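Local coordinates for tetracycline repressor protein class G (Acinetobacter baumannii, PDB 6RX9), which represses the tetracycline resistance gene by binding its operator DNA through a helix-turn-helix region, and binds that DNA less tightly once tetracycline is bound, at residues I10-E15 / R28-R33. Numbering follows the deposited sequence.
Sequences IAAALE and RKLAER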
ATOM      1  N   ILE A  10     -11.763  17.763 -14.830  1.00 34.83           N
ATOM      2  CA  ILE A  10     -10.861  16.668 -14.358  1.00 34.15           C
ATOM      3  C   ILE A  10      -9.771  16.408 -15.403  1.00 34.65           C
ATOM      4  O   ILE A  10      -8.638  16.075 -14.993  1.00 34.28           O
ATOM      5  CB  ILE A  10     -11.656  15.401 -13.988  1.00 33.85           C
ATOM      6  CG1 ILE A  10     -12.506  15.635 -12.737  1.00 33.86           C
ATOM      7  CG2 ILE A  10     -10.731  14.199 -13.821  1.00 33.27           C
ATOM      8  CD1 ILE A  10     -11.703  15.907 -11.481  1.00 33.63           C
ATOM      9  N   ALA A  11     -10.082  16.548 -16.695  1.00 35.44           N
ATOM     10  CA  ALA A  11      -9.097  16.437 -17.797  1.00 36.44           C
ATOM     11  C   ALA A  11      -7.939  17.411 -17.540  1.00 36.76           C
ATOM     12  O   ALA A  11      -6.772  16.991 -17.660  1.00 36.82           O
ATOM     13  CB  ALA A  11      -9.759  16.695 -19.126  1.00 37.70           C
ATOM     14  N   ALA A  12      -8.255  18.657 -17.171  1.00 37.08           N
ATOM     15  CA  ALA A  12      -7.274  19.724 -16.855  1.00 37.44           C
ATOM     16  C   ALA A  12      -6.531  19.395 -15.554  1.00 36.58           C
ATOM     17  O   ALA A  12      -5.310  19.646 -15.493  1.00 37.23           O
ATOM     18  CB  ALA A  12      -7.978  21.056 -16.764  1.00 37.98           C
ATOM     19  N   ALA A  13      -7.243  18.874 -14.550  1.00 35.40           N
ATOM     20  CA  ALA A  13      -6.696  18.518 -13.219  1.00 34.88           C
ATOM     21  C   ALA A  13      -5.651  17.404 -13.367  1.00 34.70           C
ATOM     22  O   ALA A  13      -4.631  17.447 -12.652  1.00 33.67           O
ATOM     23  CB  ALA A  13      -7.812  18.111 -12.287  1.00 34.10           C
ATOM     24  N   LEU A  14      -5.895  16.447 -14.267  1.00 35.15           N
ATOM     25  CA  LEU A  14      -4.965  15.316 -14.534  1.00 35.76           C
ATOM     26  C   LEU A  14      -3.665  15.847 -15.150  1.00 37.55           C
ATOM     27  O   LEU A  14      -2.588  15.440 -14.674  1.00 37.84           O
ATOM     28  CB  LEU A  14      -5.651  14.292 -15.444  1.00 35.67           C
ATOM     29  CG  LEU A  14      -6.680  13.394 -14.757  1.00 34.80           C
ATOM     30  CD1 LEU A  14      -7.500  12.630 -15.784  1.00 35.32           C
ATOM     31  CD2 LEU A  14      -6.011  12.431 -13.788  1.00 34.03           C
ATOM     32  N   GLU A  15      -3.753  16.731 -16.151  1.00 39.94           N
ATOM     33  CA  GLU A  15      -2.570  17.359 -16.804  1.00 42.13           C
ATOM     34  C   GLU A  15      -1.760  18.123 -15.749  1.00 42.06           C
ATOM     35  O   GLU A  15      -0.525  17.983 -15.742  1.00 42.39           O
ATOM     36  CB  GLU A  15      -2.990  18.290 -17.944  1.00 44.57           C
ATOM     37  CG  GLU A  15      -3.548  17.548 -19.143  1.00 46.19           C
ATOM     38  CD  GLU A  15      -3.731  18.369 -20.408  1.00 49.06           C
ATOM     39  OE1 GLU A  15      -3.596  19.612 -20.348  1.00 50.59           O
ATOM     40  OE2 GLU A  15      -4.016  17.758 -21.457  1.00 51.41           O
ATOM     41  N   ARG A  28      -7.369  26.651  -6.783  1.00 41.72           N
ATOM     42  CA  ARG A  28      -7.075  27.993  -7.352  1.00 42.96           C
ATOM     43  C   ARG A  28      -6.238  27.841  -8.630  1.00 42.56           C
ATOM     44  O   ARG A  28      -6.573  28.502  -9.630  1.00 43.08           O
ATOM     45  CB  ARG A  28      -6.371  28.887  -6.327  1.00 44.74           C
ATOM     46  CG  ARG A  28      -6.294  30.349  -6.740  1.00 46.64           C
ATOM     47  CD  ARG A  28      -7.652  30.934  -7.097  1.00 47.30           C
ATOM     48  NE  ARG A  28      -7.559  32.326  -7.506  1.00 48.97           N
ATOM     49  CZ  ARG A  28      -7.442  33.360  -6.678  1.00 50.46           C
ATOM     50  NH1 ARG A  28      -7.366  34.585  -7.171  1.00 51.89           N
ATOM     51  NH2 ARG A  28      -7.394  33.174  -5.370  1.00 50.66           N
ATOM     52  N   LYS A  29      -5.202  26.998  -8.601  1.00 42.29           N
ATOM     53  CA  LYS A  29      -4.317  26.731  -9.770  1.00 42.82           C
ATOM     54  C   LYS A  29      -5.131  26.069 -10.888  1.00 41.78           C
ATOM     55  O   LYS A  29      -4.888  26.398 -12.069  1.00 42.29           O
ATOM     56  CB  LYS A  29      -3.120  25.872  -9.352  1.00 43.40           C
ATOM     57  CG  LYS A  29      -2.047  26.617  -8.571  1.00 45.37           C
ATOM     58  CD  LYS A  29      -0.960  25.715  -8.034  1.00 45.93           C
ATOM     59  CE  LYS A  29       0.080  26.463  -7.229  1.00 47.67           C
ATOM     60  NZ  LYS A  29       1.074  25.539  -6.636  1.00 47.85           N
ATOM     61  N   LEU A  30      -6.074  25.191 -10.529  1.00 40.17           N
ATOM     62  CA  LEU A  30      -6.967  24.492 -11.492  1.00 39.52           C
ATOM     63  C   LEU A  30      -7.841  25.521 -12.222  1.00 40.53           C
ATOM     64  O   LEU A  30      -7.879  25.480 -13.466  1.00 40.71           O
ATOM     65  CB  LEU A  30      -7.819  23.466 -10.737  1.00 38.08           C
ATOM     66  CG  LEU A  30      -8.781  22.640 -11.591  1.00 37.56           C
ATOM     67  CD1 LEU A  30      -8.087  22.085 -12.827  1.00 37.77           C
ATOM     68  CD2 LEU A  30      -9.389  21.513 -10.770  1.00 36.57           C
ATOM     69  N   ALA A  31      -8.509  26.408 -11.478  1.00 41.63           N
ATOM     70  CA  ALA A  31      -9.396  27.467 -12.022  1.00 43.25           C
ATOM     71  C   ALA A  31      -8.618  28.312 -13.039  1.00 45.36           C
ATOM     72  O   ALA A  31      -9.164  28.572 -14.133  1.00 46.19           O
ATOM     73  CB  ALA A  31      -9.948  28.321 -10.906  1.00 43.75           C
ATOM     74  N   GLU A  32      -7.388  28.705 -12.686  1.00 47.22           N
ATOM     75  CA  GLU A  32      -6.479  29.531 -13.529  1.00 49.94           C
ATOM     76  C   GLU A  32      -6.195  28.793 -14.844  1.00 49.98           C
ATOM     77  O   GLU A  32      -6.315  29.426 -15.911  1.00 50.58           O
ATOM     78  CB  GLU A  32      -5.188  29.837 -12.766  1.00 51.44           C
ATOM     79  CG  GLU A  32      -4.214  30.720 -13.528  1.00 54.39           C
ATOM     80  CD  GLU A  32      -2.926  31.052 -12.789  1.00 56.06           C
ATOM     81  OE1 GLU A  32      -2.528  30.265 -11.905  1.00 56.39           O
ATOM     82  OE2 GLU A  32      -2.319  32.099 -13.101  1.00 58.79           O
ATOM     83  N   ARG A  33      -5.847  27.503 -14.760  1.00 49.05           N
ATOM     84  CA  ARG A  33      -5.524  26.627 -15.921  1.00 49.38           C
ATOM     85  C   ARG A  33      -6.737  26.543 -16.859  1.00 49.01           C
ATOM     86  O   ARG A  33      -6.535  26.591 -18.089  1.00 49.82           O
ATOM     87  CB  ARG A  33      -5.085  25.244 -15.423  1.00 49.10           C
ATOM     88  CG  ARG A  33      -4.842  24.212 -16.518  1.00 49.83           C
ATOM     89  CD  ARG A  33      -3.840  24.662 -17.564  1.00 52.09           C
ATOM     90  NE  ARG A  33      -2.558  25.044 -16.983  1.00 53.16           N
ATOM     91  CZ  ARG A  33      -1.571  24.205 -16.671  1.00 53.33           C
ATOM     92  NH1 ARG A  33      -0.452  24.679 -16.149  1.00 54.43           N
ATOM     93  NH2 ARG A  33      -1.698  22.902 -16.871  1.00 52.38           N
TER
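Leu30 reaches across from residues 28-33 and sets its forked end against Ala12 and Ala13 of residues 10-15. Its CD1 does most of the touching: it lies 4.1 Å from Ala12 CB and 4.0 Å from Ala13 CB. It also comes down to the main chain between them, with Leu30 CD1 3.7 Å from Ala13 N. The other branch, CD2, meets Ala13 alone, 4.0 Å from Ala13 CB, so both methyls of the leucine rest against that small side chain from the same side. CG stands anti to the leucine's own backbone N (chi1 -179°), which extends the side chain across the gap even though its CB does not point straight at the other helix. Arg33, one turn further on, adds a looser contact through one methylene, Arg33 CG lying 4.5 Å from Ala12 CB. No hydrogen bond crosses between the segments, and the contact is essentially apolar. At its more open margin the Arg33 guanidinium forms a salt bridge through NH1 with Glu19, further along helix 6-20; Glu15 OE1 stays 5.1 Å from Arg33 NH2, not in contact, where a weak longer-range attraction is possible. Behind the first shell, Val9, Leu41 and Leu51 also touch Leu30, drawing helices 38-42 and 48-59 into the same hydrophobic cluster. The segment axes cross steeply, 113° between their N-to-C directions, so the helices meet at a small patch and not along their length. This is the packing of a TetR-family DNA-binding domain, in which helix 6-20 packs across helix 27-34, the first helix of the helix-turn-helix motif, through a small apolar core.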